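Local coordinates for protein ammonium transporter (Kuenenia stuttgartiensis, PDB 6EU6) that probably senses ammonium at the membrane through an Amt-type transporter fold and relays the signal to a histidine kinase, at residues F121-A126 / K386-T391; S37-S42 / I115-G120; G175-A180 / L377-L382. One frame throughout, in Å; residues are numbered along the deposited sequence.

Interaction 1: residues F121-A126 / K386-T391; sequences FIPNIA and KRLRVT. With LMT (dodecyl-beta-D-maltoside), chain E.
Pro123 lays the CG end of its ring over the backbone of Leu388, with CG 3.4 Å from Leu388 O. In the Amt fold this joins the start of transmembrane helix 121-144 to the tail that follows the last transmembrane helix, 353-385, and the tail has no regular structure here. The same CG meets the Leu388 side chain at CD2, 4.1 Å away. Leu388 CG lies beside its own backbone N (chi1 -59°), which brings CD2 round toward the proline although the CA-CB bond itself does not aim at helix 121-144. The leucine also packs on helices 353-385 and 167-185, through Leu382 and Met184 among others, and so is buried. Ile122 lies against Lys386 more loosely, CG2 to CG at 4.5 Å.

No hydrogen bond links the two segments directly, but a dodecyl maltoside molecule spans them. Its O6' takes the backbone N-H of Ile122 in a fairly straight bond (N to O6' 3.0 Å, 161°), while at its other sugar O6B donates to Arg389 O. Apolar faces complete the seat: Ile122 CD1 reaches the first alkyl carbon, C1, at 3.6 Å, and Val390 CG1 touches C2B of the outer glucose.

Beyond the detergent, the guanidinium of Arg389 is held by a salt bridge to Glu395 and by the carbonyls of Val185 and Pro187. Thr391, at the N-cap of the short helix 392-397, makes a weak bond from OG1 to Glu394 N and meets the outer sugar through its methyl, CG2 standing 3.8 Å from O3B.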
# COMPACT_ATOMS: atom_id res chain seq x y z
N PHE A 121 9.94 -23.53 -13.93
CA PHE A 121 10.19 -22.11 -14.23
C PHE A 121 9.97 -21.68 -15.70
O PHE A 121 9.31 -20.68 -15.99
CB PHE A 121 11.58 -21.76 -13.83
CG PHE A 121 11.83 -20.30 -13.78
CD1 PHE A 121 11.14 -19.50 -12.90
CD2 PHE A 121 12.78 -19.71 -14.61
CE1 PHE A 121 11.38 -18.12 -12.84
CE2 PHE A 121 13.01 -18.36 -14.57
CZ PHE A 121 12.33 -17.56 -13.66
N ILE A 122 10.45 -22.45 -16.63
CA ILE A 122 10.41 -22.02 -18.03
C ILE A 122 8.99 -21.85 -18.57
O ILE A 122 8.69 -20.87 -19.26
CB ILE A 122 11.24 -23.00 -18.93
CG1 ILE A 122 12.76 -22.89 -18.64
CG2 ILE A 122 10.93 -22.75 -20.41
CD1 ILE A 122 13.30 -21.49 -18.58
N PRO A 123 8.11 -22.80 -18.30
CA PRO A 123 6.70 -22.59 -18.71
C PRO A 123 6.11 -21.27 -18.17
O PRO A 123 5.28 -20.63 -18.82
CB PRO A 123 5.97 -23.82 -18.11
CG PRO A 123 7.04 -24.86 -17.95
CD PRO A 123 8.36 -24.17 -17.80
N ASN A 124 6.52 -20.85 -16.97
CA ASN A 124 6.03 -19.61 -16.44
C ASN A 124 6.56 -18.41 -17.21
O ASN A 124 5.80 -17.60 -17.74
CB ASN A 124 6.38 -19.50 -14.98
CG ASN A 124 5.45 -20.32 -14.11
OD1 ASN A 124 4.45 -19.84 -13.64
ND2 ASN A 124 5.76 -21.60 -13.95
N ILE A 125 7.88 -18.27 -17.28
CA ILE A 125 8.44 -17.12 -17.93
C ILE A 125 8.11 -17.10 -19.44
O ILE A 125 7.83 -16.03 -19.99
CB ILE A 125 9.92 -16.97 -17.72
CG1 ILE A 125 10.67 -18.18 -18.23
CG2 ILE A 125 10.20 -16.81 -16.25
CD1 ILE A 125 12.17 -17.97 -18.17
N ALA A 126 8.11 -18.25 -20.08
CA ALA A 126 7.82 -18.25 -21.52
C ALA A 126 6.33 -17.96 -21.73
O ALA A 126 5.93 -17.32 -22.69
CB ALA A 126 8.18 -19.59 -22.12
N LYS A 386 10.47 -28.83 -23.84
CA LYS A 386 10.81 -28.70 -22.42
C LYS A 386 9.60 -29.19 -21.66
O LYS A 386 8.49 -28.67 -21.89
CB LYS A 386 11.14 -27.28 -22.04
CG LYS A 386 11.73 -27.13 -20.63
CD LYS A 386 13.25 -27.23 -20.63
CE LYS A 386 13.80 -28.20 -19.58
NZ LYS A 386 13.47 -29.64 -19.83
N ARG A 387 9.81 -30.18 -20.79
CA ARG A 387 8.74 -30.70 -19.93
C ARG A 387 8.16 -29.53 -19.05
O ARG A 387 8.86 -28.63 -18.61
CB ARG A 387 9.18 -31.90 -19.09
CG ARG A 387 8.96 -33.28 -19.76
CD ARG A 387 7.56 -33.56 -20.33
NE ARG A 387 6.49 -33.69 -19.31
CZ ARG A 387 5.48 -32.84 -19.08
NH1 ARG A 387 5.30 -31.76 -19.79
NH2 ARG A 387 4.59 -33.08 -18.15
N LEU A 388 6.85 -29.57 -18.89
CA LEU A 388 6.11 -28.47 -18.30
C LEU A 388 6.13 -28.61 -16.80
O LEU A 388 5.98 -27.57 -16.11
CB LEU A 388 4.65 -28.43 -18.82
CG LEU A 388 4.45 -28.29 -20.31
CD1 LEU A 388 2.99 -28.24 -20.67
CD2 LEU A 388 5.26 -27.11 -20.89
N ARG A 389 6.19 -29.85 -16.30
CA ARG A 389 6.22 -30.06 -14.86
C ARG A 389 7.59 -30.33 -14.31
O ARG A 389 8.49 -30.78 -15.01
CB ARG A 389 5.44 -31.24 -14.39
CG ARG A 389 4.15 -31.48 -14.97
CD ARG A 389 3.68 -32.83 -14.49
NE ARG A 389 3.40 -32.94 -13.05
CZ ARG A 389 2.20 -32.86 -12.46
NH1 ARG A 389 1.08 -32.56 -13.13
NH2 ARG A 389 2.12 -33.07 -11.18
N VAL A 390 7.72 -30.12 -13.01
CA VAL A 390 8.89 -30.58 -12.28
C VAL A 390 8.72 -32.09 -11.98
O VAL A 390 7.62 -32.66 -12.13
CB VAL A 390 9.15 -29.78 -10.98
CG1 VAL A 390 9.22 -28.32 -11.26
CG2 VAL A 390 8.09 -30.08 -9.88
N THR A 391 9.79 -32.74 -11.53
CA THR A 391 9.72 -34.18 -11.22
C THR A 391 8.87 -34.38 -9.98
O THR A 391 8.73 -33.47 -9.14
CB THR A 391 11.11 -34.82 -11.02
OG1 THR A 391 11.72 -34.28 -9.84
CG2 THR A 391 12.00 -34.52 -12.23
C1B LMT E . 12.14 -28.10 -13.83
C2B LMT E . 12.67 -29.15 -12.80
C3B LMT E . 13.51 -30.20 -13.52
C4B LMT E . 12.60 -30.81 -14.54
C5B LMT E . 12.17 -29.80 -15.57
C6B LMT E . 11.35 -30.53 -16.65
O1B LMT E . 13.23 -27.41 -14.42
O2B LMT E . 13.52 -28.56 -11.81
O3B LMT E . 13.99 -31.27 -12.69
O4' LMT E . 13.27 -31.90 -15.19
O5B LMT E . 11.45 -28.73 -14.91
O6B LMT E . 10.62 -31.71 -16.17
C1' LMT E . 15.00 -23.71 -14.75
C2' LMT E . 14.45 -24.16 -13.45
C3' LMT E . 14.23 -25.60 -13.41
C4' LMT E . 13.26 -25.99 -14.43
C5' LMT E . 13.71 -25.41 -15.80
C6' LMT E . 12.65 -25.65 -16.84
O1' LMT E . 15.23 -22.32 -14.72
O2' LMT E . 15.38 -23.92 -12.44
O3' LMT E . 13.69 -26.03 -12.18
O5' LMT E . 14.03 -24.03 -15.74
O6' LMT E . 11.30 -25.30 -16.45
C1 LMT E . 15.79 -21.82 -15.96
C2 LMT E . 16.21 -20.35 -15.80
C3 LMT E . 16.60 -19.68 -17.11
C4 LMT E . 17.03 -18.20 -16.92
C5 LMT E . 16.05 -17.19 -17.54
C6 LMT E . 16.64 -16.01 -18.31
C7 LMT E . 15.57 -14.90 -18.46
C8 LMT E . 15.32 -14.43 -19.88
C9 LMT E . 14.24 -13.33 -20.02
C10 LMT E . 14.25 -12.58 -21.40
C11 LMT E . 12.89 -12.21 -22.07
C12 LMT E . 12.50 -10.72 -22.18

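Interaction 2: residues S37-S42 / I115-G120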
# COMPACT_ATOMS: atom_id res chain seq x y z
N SER A 37 3.13 -24.14 2.17
CA SER A 37 4.28 -23.49 2.74
C SER A 37 5.63 -23.87 2.08
O SER A 37 6.45 -22.98 1.81
CB SER A 37 4.25 -23.74 4.26
OG SER A 37 5.54 -23.85 4.68
N LYS A 38 5.85 -25.13 1.69
CA LYS A 38 7.08 -25.53 0.97
C LYS A 38 7.34 -24.94 -0.42
O LYS A 38 8.44 -25.17 -1.03
CB LYS A 38 7.14 -27.05 0.87
CG LYS A 38 6.06 -27.63 0.01
CD LYS A 38 6.12 -29.15 0.03
CE LYS A 38 5.04 -29.69 -0.84
NZ LYS A 38 5.11 -31.16 -0.86
N ASN A 39 6.35 -24.28 -0.98
CA ASN A 39 6.47 -23.69 -2.29
C ASN A 39 6.42 -22.17 -2.33
O ASN A 39 6.39 -21.60 -3.42
CB ASN A 39 5.30 -24.23 -3.15
CG ASN A 39 5.44 -25.72 -3.45
OD1 ASN A 39 6.51 -26.19 -3.75
ND2 ASN A 39 4.35 -26.45 -3.33
N ALA A 40 6.29 -21.53 -1.15
CA ALA A 40 6.07 -20.09 -1.03
C ALA A 40 7.17 -19.29 -1.68
O ALA A 40 6.90 -18.26 -2.28
CB ALA A 40 6.06 -19.72 0.44
N ILE A 41 8.42 -19.77 -1.61
CA ILE A 41 9.53 -19.09 -2.26
C ILE A 41 9.33 -19.08 -3.75
O ILE A 41 9.54 -18.00 -4.39
CB ILE A 41 10.93 -19.70 -1.86
CG1 ILE A 41 11.12 -19.59 -0.32
CG2 ILE A 41 12.07 -18.97 -2.58
CD1 ILE A 41 12.35 -20.36 0.21
N SER A 42 8.98 -20.22 -4.38
CA SER A 42 8.95 -20.24 -5.83
C SER A 42 7.84 -19.31 -6.31
O SER A 42 7.95 -18.66 -7.31
CB SER A 42 8.66 -21.61 -6.46
OG SER A 42 7.45 -22.11 -5.97
N ILE A 115 -0.88 -22.48 -12.35
CA ILE A 115 0.11 -23.59 -12.48
C ILE A 115 1.15 -23.70 -11.36
O ILE A 115 2.17 -24.40 -11.46
CB ILE A 115 0.77 -23.56 -13.86
CG1 ILE A 115 1.52 -22.29 -14.07
CG2 ILE A 115 -0.32 -23.75 -14.93
CD1 ILE A 115 2.36 -22.24 -15.34
N ALA A 116 0.88 -23.02 -10.26
CA ALA A 116 1.76 -23.08 -9.12
C ALA A 116 1.97 -24.51 -8.58
O ALA A 116 1.08 -25.41 -8.70
CB ALA A 116 1.23 -22.20 -8.00
N GLU A 117 3.12 -24.69 -7.93
CA GLU A 117 3.40 -25.92 -7.13
C GLU A 117 3.94 -27.11 -7.93
O GLU A 117 4.60 -27.94 -7.33
CB GLU A 117 2.20 -26.39 -6.23
CG GLU A 117 1.50 -25.22 -5.51
CD GLU A 117 1.18 -25.54 -4.07
OE1 GLU A 117 1.84 -25.04 -3.15
OE2 GLU A 117 0.24 -26.30 -3.87
N ARG A 118 3.76 -27.13 -9.25
CA ARG A 118 4.22 -28.29 -10.02
C ARG A 118 4.69 -27.98 -11.42
O ARG A 118 5.30 -28.83 -12.06
CB ARG A 118 3.18 -29.40 -10.01
CG ARG A 118 2.03 -29.25 -11.02
CD ARG A 118 1.07 -28.11 -10.69
NE ARG A 118 -0.18 -28.19 -11.45
CZ ARG A 118 -1.17 -27.33 -11.44
NH1 ARG A 118 -1.14 -26.28 -10.63
NH2 ARG A 118 -2.22 -27.50 -12.22
N SER A 119 4.46 -26.78 -11.91
CA SER A 119 5.06 -26.37 -13.13
C SER A 119 6.49 -25.96 -12.86
O SER A 119 6.84 -25.50 -11.72
CB SER A 119 4.27 -25.25 -13.78
OG SER A 119 4.30 -24.07 -13.03
N GLY A 120 7.33 -26.07 -13.90
CA GLY A 120 8.69 -25.55 -13.83
C GLY A 120 8.77 -24.11 -14.21
O GLY A 120 7.79 -23.51 -14.75
O HOH W 1 4.61 -29.09 -4.80
O HOH W 2 4.77 -22.51 -7.05
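Glu117 OE1 is gripped by two donors, the side-chain amide of Asn39 and the backbone N-H of Gln36, which is its stronger partner. The Asn39 ND2 to OE1 bond is 2.9 Å long and nearly straight (162°). The oxygen lies close to the plane of the amide, yet ND2 reaches it from well above the carboxylate plane, and the two flat groups stand 77° apart while the side chains cross at about a right angle. A bend at chi2 swings the Glu117 carboxylate across to the asparagine. Its other oxygen, OE2, forms a salt bridge with Arg188, which probably balances the charge of this buried carboxylate, and Asn39 OD1 accepts from the backbone N of Leu399 in the C-terminal tail.

Two waters widen the join. One accepts from Asn39 ND2 and donates to Glu117 O at 2.8 Å; the other accepts from Glu117 N and donates to Ser42 OG, which in turn donates to Asn39 O (OG to O 2.8 Å). Were Glu117 an alanine, Arg188 would probably lose its charge mate, and the Asn39 amide and Gln36 N-H their shared acceptor.

Next along the loop, Arg118 turns back on its own segment: NH1 gives Ala116 O a bond of 3.1 Å that lies in the guanidinium plane, while NE and NH2 hold the carbonyls of Gly186 and Asp317. Nearby, Ala40 packs on Pro207 of the second subunit. The whole is a polar, partly water-mediated contact between the start of helix 40-67 and the loop joining helices 93-114 and 121-144, consistent with the cytoplasmic face of Amt trimers, where the C-terminal tail lies across such loops.

Interaction 3: residues G175-A180 / L377-L382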
# COMPACT_ATOMS: atom_id res chain seq x y z
N GLY A 175 -7.28 -15.57 -17.68
CA GLY A 175 -7.81 -16.74 -17.00
C GLY A 175 -7.87 -17.98 -17.96
O GLY A 175 -7.57 -19.08 -17.54
N TRP A 176 -8.26 -17.77 -19.23
CA TRP A 176 -8.31 -18.87 -20.22
C TRP A 176 -6.91 -19.35 -20.62
O TRP A 176 -6.67 -20.56 -20.82
CB TRP A 176 -9.14 -18.46 -21.46
CG TRP A 176 -10.55 -18.07 -21.17
CD1 TRP A 176 -11.24 -17.03 -21.74
CD2 TRP A 176 -11.45 -18.64 -20.20
NE1 TRP A 176 -12.47 -16.94 -21.20
CE2 TRP A 176 -12.66 -17.92 -20.29
CE3 TRP A 176 -11.39 -19.74 -19.34
CZ2 TRP A 176 -13.75 -18.20 -19.50
CZ3 TRP A 176 -12.49 -20.03 -18.57
CH2 TRP A 176 -13.64 -19.25 -18.65
N PHE A 177 -5.95 -18.43 -20.68
CA PHE A 177 -4.57 -18.81 -20.85
C PHE A 177 -4.07 -19.64 -19.69
O PHE A 177 -3.46 -20.69 -19.88
CB PHE A 177 -3.72 -17.56 -21.02
CG PHE A 177 -2.29 -17.84 -21.43
CD1 PHE A 177 -2.00 -18.43 -22.66
CD2 PHE A 177 -1.23 -17.53 -20.57
CE1 PHE A 177 -0.67 -18.72 -23.02
CE2 PHE A 177 0.08 -17.78 -20.95
CZ PHE A 177 0.36 -18.40 -22.17
N ALA A 178 -4.39 -19.21 -18.47
CA ALA A 178 -4.08 -19.96 -17.30
C ALA A 178 -4.77 -21.34 -17.40
O ALA A 178 -4.21 -22.33 -16.98
CB ALA A 178 -4.58 -19.24 -16.04
N MET A 179 -6.02 -21.38 -17.87
CA MET A 179 -6.71 -22.65 -17.88
C MET A 179 -6.02 -23.68 -18.83
O MET A 179 -5.87 -24.86 -18.46
CB MET A 179 -8.15 -22.50 -18.34
CG MET A 179 -8.87 -23.83 -18.40
SD MET A 179 -10.62 -23.53 -18.71
CE MET A 179 -10.68 -23.66 -20.44
N ALA A 180 -5.60 -23.22 -20.01
CA ALA A 180 -4.81 -24.06 -20.87
C ALA A 180 -3.54 -24.52 -20.21
O ALA A 180 -3.11 -25.69 -20.33
CB ALA A 180 -4.47 -23.34 -22.17
N LEU A 377 -2.12 -24.53 -27.91
CA LEU A 377 -1.10 -24.70 -28.91
C LEU A 377 0.28 -24.34 -28.37
O LEU A 377 1.29 -25.03 -28.60
CB LEU A 377 -1.46 -23.87 -30.16
CG LEU A 377 -2.63 -24.55 -30.91
CD1 LEU A 377 -3.26 -23.74 -32.04
CD2 LEU A 377 -2.14 -25.89 -31.46
N PHE A 378 0.32 -23.26 -27.63
CA PHE A 378 1.61 -22.78 -27.10
C PHE A 378 2.18 -23.77 -26.15
O PHE A 378 3.36 -24.12 -26.30
CB PHE A 378 1.47 -21.40 -26.45
CG PHE A 378 2.72 -20.94 -25.80
CD1 PHE A 378 3.72 -20.34 -26.55
CD2 PHE A 378 2.92 -21.16 -24.45
CE1 PHE A 378 4.95 -19.98 -25.96
CE2 PHE A 378 4.10 -20.74 -23.85
CZ PHE A 378 5.13 -20.17 -24.62
N PHE A 379 1.38 -24.26 -25.20
CA PHE A 379 1.92 -25.23 -24.26
C PHE A 379 2.15 -26.62 -24.87
O PHE A 379 3.01 -27.34 -24.38
CB PHE A 379 1.12 -25.32 -22.97
CG PHE A 379 1.29 -24.07 -22.14
CD1 PHE A 379 2.49 -23.86 -21.44
CD2 PHE A 379 0.31 -23.14 -22.06
CE1 PHE A 379 2.72 -22.69 -20.73
CE2 PHE A 379 0.52 -21.95 -21.33
CZ PHE A 379 1.71 -21.75 -20.64
N LEU A 380 1.41 -26.96 -25.93
CA LEU A 380 1.69 -28.19 -26.67
C LEU A 380 3.03 -28.08 -27.33
O LEU A 380 3.82 -28.99 -27.23
CB LEU A 380 0.63 -28.47 -27.74
CG LEU A 380 -0.65 -29.11 -27.20
CD1 LEU A 380 -1.74 -28.94 -28.24
CD2 LEU A 380 -0.53 -30.59 -26.76
N CYS A 381 3.30 -26.96 -27.99
CA CYS A 381 4.58 -26.78 -28.67
C CYS A 381 5.69 -26.68 -27.69
O CYS A 381 6.71 -27.30 -27.89
CB CYS A 381 4.63 -25.58 -29.59
SG CYS A 381 3.38 -25.74 -30.87
N LEU A 382 5.50 -25.94 -26.59
CA LEU A 382 6.56 -25.92 -25.56
C LEU A 382 6.88 -27.32 -24.99
O LEU A 382 8.02 -27.64 -24.69
CB LEU A 382 6.18 -24.94 -24.43
CG LEU A 382 7.20 -24.68 -23.34
CD1 LEU A 382 8.47 -24.11 -23.95
CD2 LEU A 382 6.70 -23.72 -22.24
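The rings of Phe177 and Phe379 meet obliquely, their centroids 5.4 Å apart and their planes at 39°. One face of the Phe379 ring carries CD2 of its neighbour Phe378, placed over the ring centre 3.8 Å above the plane; in return Phe379 CE1 lies at the edge of the Phe378 ring, in its plane. Phe177 completes the cluster by bringing its CZ to both rings: CZ comes within 3.7 Å of Phe379 CE2, and Phe378 CD2 sits near the plane of the Phe177 ring at its edge, 4.4 Å from the same CZ.

Phe177 can reach across because its CG stands opposite the backbone N (chi1 -171°), which carries the end of the ring toward helix 353-385 although its CA-CB bond does not point there. The CA-CB bond of Phe379 points toward helix 167-185, and its ring packs against the backbone of Ala180, with CD2 4.5 Å from the alanine C. The alanine methyl also faces helix 353-385, where it touches Met376. With no hydrogen bond across the pair, the join is wholly apolar.

Helix 121-144 closes one side: Phe130 stacks on Phe378 and also packs on Phe177.

The segment axes approach to 10.5 Å and cross at -34°, a spacing bridged by large aromatic rings. This is the helix-on-helix packing of the Amt bundle, in which the long last transmembrane helix, here 353-385, runs tilted along the outside of the subunit against an inner helix, here 167-185.

How the interactions relate
Along the chain, interaction 2 closes before interaction 1 opens, and interaction 3 falls between the two segments of interaction 1. Helix 121-144 starts directly after the loop of interaction 2 and carries the first segment of interaction 1; helix 353-385, the last transmembrane helix, carries the second segment of interaction 3, packed on helix 167-185, and leads into the tail of interaction 1. The centre of interaction 1 is about 12 Å from the centres of interactions 2 and 3. Probable backbone bonds tie it to interaction 2, Val390 N to Arg118 O and Gly120 N to Leu388 O, while Pro123, Ala126 and Leu388 pack on interaction 3. Loop, tail and helix bundle thus join around interaction 1.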